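Local coordinates for mitogen-activated protein kinase, putative (Map kinase-like protein) (Leishmania major, PDB 3PG1), which probably binds ATP and phosphorylates serine and threonine residues of other proteins, as expected of a MAP kinase-like enzyme with the eukaryotic protein kinase fold, at residues Y138-I143 with A225-R230; H142-L147 with E312-H317; V223-E226 with A232-R235. All blocks are in the same frame, centred on the assembly; numbering follows the deposited sequence. Where two conformers were deposited one is given.

Contact 1: Y138-I143 with A225-R230; sequences YFMYHI and AEMFNR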
# COMPACT_ATOMS: atom_id res chain seq x y z
N TYR A 138 1.58 5.33 -18.26
CA TYR A 138 2.02 3.95 -18.04
C TYR A 138 1.99 3.58 -16.55
O TYR A 138 1.41 2.55 -16.19
CB TYR A 138 3.43 3.74 -18.64
CG TYR A 138 3.85 2.30 -18.59
CD1 TYR A 138 3.38 1.38 -19.52
CD2 TYR A 138 4.73 1.84 -17.61
CE1 TYR A 138 3.80 0.05 -19.50
CE2 TYR A 138 5.17 0.52 -17.59
CZ TYR A 138 4.70 -0.37 -18.53
OH TYR A 138 5.04 -1.69 -18.47
N PHE A 139 2.63 4.39 -15.70
CA PHE A 139 2.65 4.17 -14.24
C PHE A 139 1.26 4.10 -13.67
O PHE A 139 0.96 3.20 -12.88
CB PHE A 139 3.44 5.31 -13.51
CG PHE A 139 4.94 5.38 -13.72
CD1 PHE A 139 5.68 4.24 -14.04
CD2 PHE A 139 5.62 6.59 -13.64
CE1 PHE A 139 7.06 4.32 -14.26
CE2 PHE A 139 7.00 6.66 -13.86
CZ PHE A 139 7.72 5.53 -14.16
N MET A 140 0.39 5.07 -14.04
CA MET A 140 -1.00 5.12 -13.56
C MET A 140 -1.78 3.88 -13.98
O MET A 140 -2.57 3.36 -13.18
CB MET A 140 -1.73 6.39 -14.06
CG MET A 140 -1.31 7.68 -13.31
SD MET A 140 -1.34 7.48 -11.48
CE MET A 140 -3.05 7.04 -11.18
N TYR A 141 -1.55 3.39 -15.21
CA TYR A 141 -2.27 2.20 -15.69
C TYR A 141 -1.94 1.02 -14.73
O TYR A 141 -2.84 0.32 -14.29
CB TYR A 141 -1.91 1.88 -17.18
CG TYR A 141 -2.76 0.76 -17.77
CD1 TYR A 141 -4.14 0.92 -17.94
CD2 TYR A 141 -2.19 -0.45 -18.16
CE1 TYR A 141 -4.93 -0.12 -18.47
CE2 TYR A 141 -2.97 -1.47 -18.74
CZ TYR A 141 -4.34 -1.31 -18.86
OH TYR A 141 -5.13 -2.32 -19.39
N HIS A 142 -0.66 0.83 -14.41
CA HIS A 142 -0.20 -0.26 -13.55
C HIS A 142 -0.58 -0.07 -12.09
O HIS A 142 -0.94 -1.05 -11.41
CB HIS A 142 1.30 -0.50 -13.75
CG HIS A 142 1.61 -1.13 -15.08
ND1 HIS A 142 1.90 -2.48 -15.19
CD2 HIS A 142 1.62 -0.59 -16.32
CE1 HIS A 142 2.09 -2.72 -16.48
NE2 HIS A 142 1.93 -1.61 -17.20
N ILE A 143 -0.55 1.18 -11.61
CA ILE A 143 -1.02 1.50 -10.25
C ILE A 143 -2.49 1.11 -10.13
O ILE A 143 -2.86 0.48 -9.13
CB ILE A 143 -0.81 3.01 -9.86
CG1 ILE A 143 0.70 3.38 -9.70
CG2 ILE A 143 -1.63 3.42 -8.60
CD1 ILE A 143 0.99 4.92 -9.87
N ALA A 225 -1.80 13.53 -9.93
CA ALA A 225 -1.53 14.99 -9.93
C ALA A 225 -0.09 15.30 -9.51
O ALA A 225 0.59 16.18 -10.08
CB ALA A 225 -2.52 15.71 -9.01
N GLU A 226 0.42 14.53 -8.55
CA GLU A 226 1.76 14.73 -8.04
C GLU A 226 2.82 14.40 -9.08
O GLU A 226 3.87 15.04 -9.10
CB GLU A 226 1.99 13.92 -6.77
CG GLU A 226 3.31 14.26 -6.06
CD GLU A 226 3.47 13.62 -4.70
OE1 GLU A 226 2.45 13.24 -4.07
OE2 GLU A 226 4.63 13.47 -4.27
N MET A 227 2.56 13.41 -9.95
CA MET A 227 3.56 13.08 -10.97
C MET A 227 3.64 14.20 -12.00
O MET A 227 4.69 14.41 -12.59
CB MET A 227 3.22 11.74 -11.66
CG MET A 227 3.67 10.54 -10.85
SD MET A 227 3.56 8.97 -11.75
CE MET A 227 1.88 8.72 -11.66
N PHE A 228 2.51 14.89 -12.28
CA PHE A 228 2.52 16.01 -13.22
C PHE A 228 3.21 17.22 -12.57
O PHE A 228 4.08 17.85 -13.19
CB PHE A 228 1.09 16.43 -13.62
CG PHE A 228 0.44 15.56 -14.67
CD1 PHE A 228 0.75 15.73 -16.01
CD2 PHE A 228 -0.51 14.59 -14.30
CE1 PHE A 228 0.17 14.89 -16.98
CE2 PHE A 228 -1.10 13.78 -15.27
CZ PHE A 228 -0.77 13.95 -16.61
N ASN A 229 2.78 17.55 -11.34
CA ASN A 229 3.26 18.71 -10.58
C ASN A 229 4.63 18.58 -9.96
O ASN A 229 5.27 19.61 -9.72
CB ASN A 229 2.21 19.13 -9.54
CG ASN A 229 0.93 19.65 -10.15
OD1 ASN A 229 0.83 19.79 -11.37
ND2 ASN A 229 -0.11 19.88 -9.35
N ARG A 230 5.08 17.34 -9.68
CA ARG A 230 6.37 17.04 -9.02
C ARG A 230 6.34 17.57 -7.57
O ARG A 230 7.38 17.79 -6.97
CB ARG A 230 7.60 17.60 -9.83
CG ARG A 230 7.66 17.07 -11.27
CD ARG A 230 7.71 15.55 -11.34
NE ARG A 230 8.98 15.00 -10.85
CZ ARG A 230 10.06 14.82 -11.60
NH1 ARG A 230 11.15 14.28 -11.08
NH2 ARG A 230 10.07 15.19 -12.87
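Met227, on the central helix of the kinase C-terminal lobe (214-229, helix F in kinase nomenclature), reaches across to Phe139, Met140 and Ile143 of helix 133-152 (helix E), in a buried helix-helix contact of the protein kinase fold. The two segments run nearly antiparallel (163°), their axes approaching no closer than 11.7 Å. That is a wide separation, so long side chains must bridge it, and the backbones themselves do not pack. Met227 carries its whole side of the contact. Its chain runs extended through CG and then turns at the sulfur (chi3 -76°), which separates the tasks of its last two atoms. SD lies at the rim of the Phe139 ring, Met227 SD being 3.7 Å from Phe139 CD2. Met227 SD is 5.0 Å from the centroid of the Phe139 ring and 77° off its normal, so this is a Met-aromatic contact made at the edge and not over a face. Met227 CE rests against the outside of the bend in Met140, whose chain is bent at chi2 and chi3 and offers both CG and SD to that methyl. Just past the helix end, Arg230, with positive phi, bonds through NE and NH2 to Ile124 O and Ile129 O. Leu120 and Ile124 of helix 120-125 also touch Met227, while Ile173 of strand 173-175 packs on Phe139 and Met300 on Met140. Around the methyl, Met140 SD comes to 3.5 Å from Met227 CE, Met140 CG to 3.7 Å, and Ile143 CD1 to 4.3 Å.

Contact 2: H142-L147 with E312-H317; sequences HILLGL and EQALRH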
# COMPACT_ATOMS: atom_id res chain seq x y z
N HIS A 142 -0.66 0.83 -14.41
CA HIS A 142 -0.20 -0.26 -13.55
C HIS A 142 -0.58 -0.07 -12.09
O HIS A 142 -0.94 -1.05 -11.41
CB HIS A 142 1.30 -0.50 -13.75
CG HIS A 142 1.61 -1.13 -15.08
ND1 HIS A 142 1.90 -2.48 -15.19
CD2 HIS A 142 1.62 -0.59 -16.32
CE1 HIS A 142 2.09 -2.72 -16.48
NE2 HIS A 142 1.93 -1.61 -17.20
N ILE A 143 -0.55 1.18 -11.61
CA ILE A 143 -1.02 1.50 -10.25
C ILE A 143 -2.49 1.11 -10.13
O ILE A 143 -2.86 0.48 -9.13
CB ILE A 143 -0.81 3.01 -9.86
CG1 ILE A 143 0.70 3.38 -9.70
CG2 ILE A 143 -1.63 3.42 -8.60
CD1 ILE A 143 0.99 4.92 -9.87
N LEU A 144 -3.33 1.51 -11.11
CA LEU A 144 -4.76 1.20 -11.02
C LEU A 144 -5.06 -0.29 -11.19
O LEU A 144 -6.00 -0.78 -10.59
CB LEU A 144 -5.58 2.05 -11.99
CG LEU A 144 -5.70 3.53 -11.58
CD1 LEU A 144 -6.22 4.39 -12.74
CD2 LEU A 144 -6.60 3.68 -10.31
N LEU A 145 -4.25 -0.99 -11.99
CA LEU A 145 -4.42 -2.46 -12.13
C LEU A 145 -4.07 -3.14 -10.79
O LEU A 145 -4.79 -4.04 -10.39
CB LEU A 145 -3.53 -3.03 -13.25
CG LEU A 145 -4.06 -2.84 -14.68
CD1 LEU A 145 -3.04 -3.36 -15.70
CD2 LEU A 145 -5.45 -3.53 -14.89
N GLY A 146 -3.03 -2.68 -10.10
CA GLY A 146 -2.72 -3.28 -8.80
C GLY A 146 -3.86 -3.03 -7.82
O GLY A 146 -4.28 -3.94 -7.13
N LEU A 147 -4.43 -1.80 -7.80
CA LEU A 147 -5.60 -1.52 -6.93
C LEU A 147 -6.81 -2.36 -7.35
O LEU A 147 -7.46 -2.95 -6.49
CB LEU A 147 -5.96 -0.05 -7.00
CG LEU A 147 -5.00 0.94 -6.35
CD1 LEU A 147 -5.53 2.38 -6.55
CD2 LEU A 147 -4.79 0.62 -4.87
N GLU A 312 -12.52 0.08 -12.26
CA GLU A 312 -12.81 -0.37 -13.61
C GLU A 312 -13.13 0.80 -14.54
O GLU A 312 -12.60 0.85 -15.65
CB GLU A 312 -13.92 -1.46 -13.65
CG GLU A 312 -14.31 -1.78 -15.08
CD GLU A 312 -15.36 -2.84 -15.36
OE1 GLU A 312 -16.18 -3.16 -14.48
OE2 GLU A 312 -15.45 -3.23 -16.55
N GLN A 313 -13.96 1.74 -14.11
CA GLN A 313 -14.30 2.87 -14.98
C GLN A 313 -13.07 3.80 -15.25
O GLN A 313 -12.96 4.38 -16.34
CB GLN A 313 -15.48 3.67 -14.40
CG GLN A 313 -16.85 2.93 -14.47
CD GLN A 313 -17.52 3.15 -15.82
OE1 GLN A 313 -17.28 4.16 -16.49
NE2 GLN A 313 -18.34 2.20 -16.28
N ALA A 314 -12.14 3.90 -14.28
CA ALA A 314 -10.91 4.71 -14.45
C ALA A 314 -10.04 3.99 -15.49
O ALA A 314 -9.54 4.62 -16.40
CB ALA A 314 -10.15 4.77 -13.13
N LEU A 315 -9.87 2.67 -15.36
CA LEU A 315 -9.11 1.85 -16.34
C LEU A 315 -9.71 1.94 -17.75
O LEU A 315 -8.95 2.00 -18.72
CB LEU A 315 -8.98 0.40 -15.88
CG LEU A 315 -7.95 0.22 -14.69
CD1 LEU A 315 -8.20 -1.08 -13.95
CD2 LEU A 315 -6.49 0.28 -15.19
N ARG A 316 -11.06 2.07 -17.85
CA ARG A 316 -11.76 2.20 -19.14
C ARG A 316 -11.85 3.62 -19.67
O ARG A 316 -12.37 3.85 -20.76
CB ARG A 316 -13.17 1.59 -19.05
CG ARG A 316 -13.13 0.05 -18.94
CD ARG A 316 -14.53 -0.48 -18.93
NE ARG A 316 -14.57 -1.94 -18.99
CZ ARG A 316 -14.55 -2.66 -20.11
NH1 ARG A 316 -14.43 -2.05 -21.29
NH2 ARG A 316 -14.64 -3.97 -20.07
N HIS A 317 -11.31 4.57 -18.91
CA HIS A 317 -11.35 5.97 -19.27
C HIS A 317 -10.48 6.18 -20.51
O HIS A 317 -9.44 5.54 -20.63
CB HIS A 317 -10.86 6.83 -18.06
CG HIS A 317 -11.04 8.32 -18.25
ND1 HIS A 317 -10.19 9.05 -19.09
CD2 HIS A 317 -11.96 9.16 -17.73
CE1 HIS A 317 -10.60 10.31 -19.01
NE2 HIS A 317 -11.65 10.43 -18.19
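Leu144 and Leu145 of helix 133-152 meet Ala314 and Leu315 in a wholly apolar, buried contact on the flank of the kinase C-terminal lobe, where the short, late helix 311-315 docks on helix E. The backbones come close, with Leu144 CA and Leu315 CA 6.9 Å apart. Leu315 is the main intruder. Its CB points toward helix E, and with CG anti to the carbonyl carbon (chi1 -73°) both methyls reach it: Leu315 CD2 rests 3.8 Å from Leu144 CB, and Leu315 CD1 is 3.8 Å from Leu145 CD2. The Leu145 and Leu315 side chains cross at about a right angle, Leu145 CD2 lying near both methyls of Leu315. Ala314 adds its CB 4.0 Å from Leu144 CD1, a touch made by the conformer described here; Leu144 was modelled in two, so it is less certain. Met217 of helix 214-229 touches both Leu144 and Ala314, and Leu329 lies against Leu315. Polar groups hold the end of the short helix: His317 bonds through NE2 to Asp295 OD2 and through ND1 to Tyr319 N. On the far side, away from helix E, Arg316 NE donates to Glu312 OE2 at 2.9 Å in a salt bridge, from the anti side and 22° out of the carboxylate plane.

Contact 3: V223-E226 with A232-R235; sequences VMAE and ALFR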
# COMPACT_ATOMS: atom_id res chain seq x y z
N VAL A 223 -1.70 10.85 -6.29
CA VAL A 223 -0.43 10.38 -6.88
C VAL A 223 -0.31 10.85 -8.34
O VAL A 223 0.72 11.39 -8.71
CB VAL A 223 -0.25 8.85 -6.73
CG1 VAL A 223 0.94 8.33 -7.58
CG2 VAL A 223 -0.04 8.49 -5.25
N MET A 224 -1.41 10.73 -9.11
CA MET A 224 -1.43 11.14 -10.52
C MET A 224 -1.08 12.65 -10.65
O MET A 224 -0.17 12.99 -11.38
CB MET A 224 -2.81 10.86 -11.13
CG MET A 224 -2.83 11.12 -12.62
SD MET A 224 -4.23 10.37 -13.45
CE MET A 224 -4.08 11.20 -15.08
N ALA A 225 -1.80 13.53 -9.93
CA ALA A 225 -1.53 14.99 -9.93
C ALA A 225 -0.09 15.30 -9.51
O ALA A 225 0.59 16.18 -10.08
CB ALA A 225 -2.52 15.71 -9.01
N GLU A 226 0.42 14.53 -8.55
CA GLU A 226 1.76 14.73 -8.04
C GLU A 226 2.82 14.40 -9.08
O GLU A 226 3.87 15.04 -9.10
CB GLU A 226 1.99 13.92 -6.77
CG GLU A 226 3.31 14.26 -6.06
CD GLU A 226 3.47 13.62 -4.70
OE1 GLU A 226 2.45 13.24 -4.07
OE2 GLU A 226 4.63 13.47 -4.27
N ALA A 232 3.39 17.27 -3.98
CA ALA A 232 2.09 16.74 -3.52
C ALA A 232 1.02 17.80 -3.66
O ALA A 232 1.28 19.00 -3.55
CB ALA A 232 2.18 16.18 -2.10
N LEU A 233 -0.16 17.35 -3.99
CA LEU A 233 -1.32 18.17 -4.28
C LEU A 233 -1.92 18.88 -3.06
O LEU A 233 -2.24 20.05 -3.15
CB LEU A 233 -2.39 17.29 -4.97
CG LEU A 233 -3.63 17.99 -5.46
CD1 LEU A 233 -3.26 19.14 -6.37
CD2 LEU A 233 -4.54 17.00 -6.19
N PHE A 234 -2.14 18.15 -1.96
CA PHE A 234 -2.81 18.65 -0.76
C PHE A 234 -1.92 18.49 0.45
O PHE A 234 -1.99 17.47 1.18
CB PHE A 234 -4.14 17.91 -0.56
CG PHE A 234 -5.14 17.94 -1.70
CD1 PHE A 234 -5.59 16.75 -2.29
CD2 PHE A 234 -5.62 19.15 -2.20
CE1 PHE A 234 -6.57 16.78 -3.31
CE2 PHE A 234 -6.57 19.17 -3.24
CZ PHE A 234 -7.07 17.97 -3.76
N ARG A 235 -1.09 19.50 0.68
CA ARG A 235 -0.03 19.47 1.71
C ARG A 235 -0.44 20.14 3.00
O ARG A 235 0.21 21.08 3.42
CB ARG A 235 1.29 20.05 1.16
CG ARG A 235 1.77 19.27 -0.08
CD ARG A 235 3.13 19.72 -0.61
NE ARG A 235 3.27 21.17 -0.79
CZ ARG A 235 2.69 21.89 -1.75
NH1 ARG A 235 1.84 21.33 -2.60
NH2 ARG A 235 2.93 23.20 -1.84
O HOH W 1 -0.22 14.31 -4.09
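Ala225 and Glu226, near the C-terminal end of helix F in the kinase C-terminal lobe, pack against Ala232 and Leu233 where the chain, having left the helix, turns back on it on the way to helix 239-250. At the centre the Glu226 carboxylate lies against the Ala232 backbone and methyl: Glu226 CD is 3.6 Å from Ala232 CA and Glu226 OE1 3.5 Å from Ala232 CB. Glu226 gets there because CG is anti to its backbone N (chi1 -171°) and the chain stays extended beyond it. From the preceding residue, Ala225 CB meets Leu233 CD2 at 3.7 Å, a plain methyl contact. Between these two pairs sits a water that donates to Glu226 OE1 at 2.9 Å and accepts from Leu233 N at 3.0 Å, joining the helix side chain to the loop backbone. OE1 is also bonded to Tyr199 OH, so it holds two hydrogen bonds, which help set the carboxylate's orientation and probably spread its charge. Further out, Trp198 packs on Ala232 and on Arg235, and Leu301 covers Leu233. Inside the loop, Leu233 CG sits over the centre of the Phe234 ring, 3.6 Å above its plane, while Phe234 O bonds to Gln242 NE2 of the next helix. The turn is tied off by Arg235, which approaches nearly in line with the Ala232 carbonyl but with a bent N-H (139°), Arg235 NH1 lying 2.6 Å from Ala232 O.

Overall arrangement
After the N-terminal lobe and helix 120-125, the chain enters helix 133-152, which serves two contacts: contact 1 starts on 138-143 and contact 2 on 142-147, sharing His142 and Ile143. Contact 1 closes its loop 82 residues on, at the end of helix 214-229; contact 2 closes only at helix 311-315, so the two spans cross. Contact 3 is a short-range closure that starts on helix 214-229 before contact 1 ends there and finishes beyond it; it therefore crosses contact 1 and falls within the span of contact 2. Together they join helix E to helix F, helix E to the late helix, and helix F to its following loop; Tyr141 against Leu315 links contacts 1 and 2.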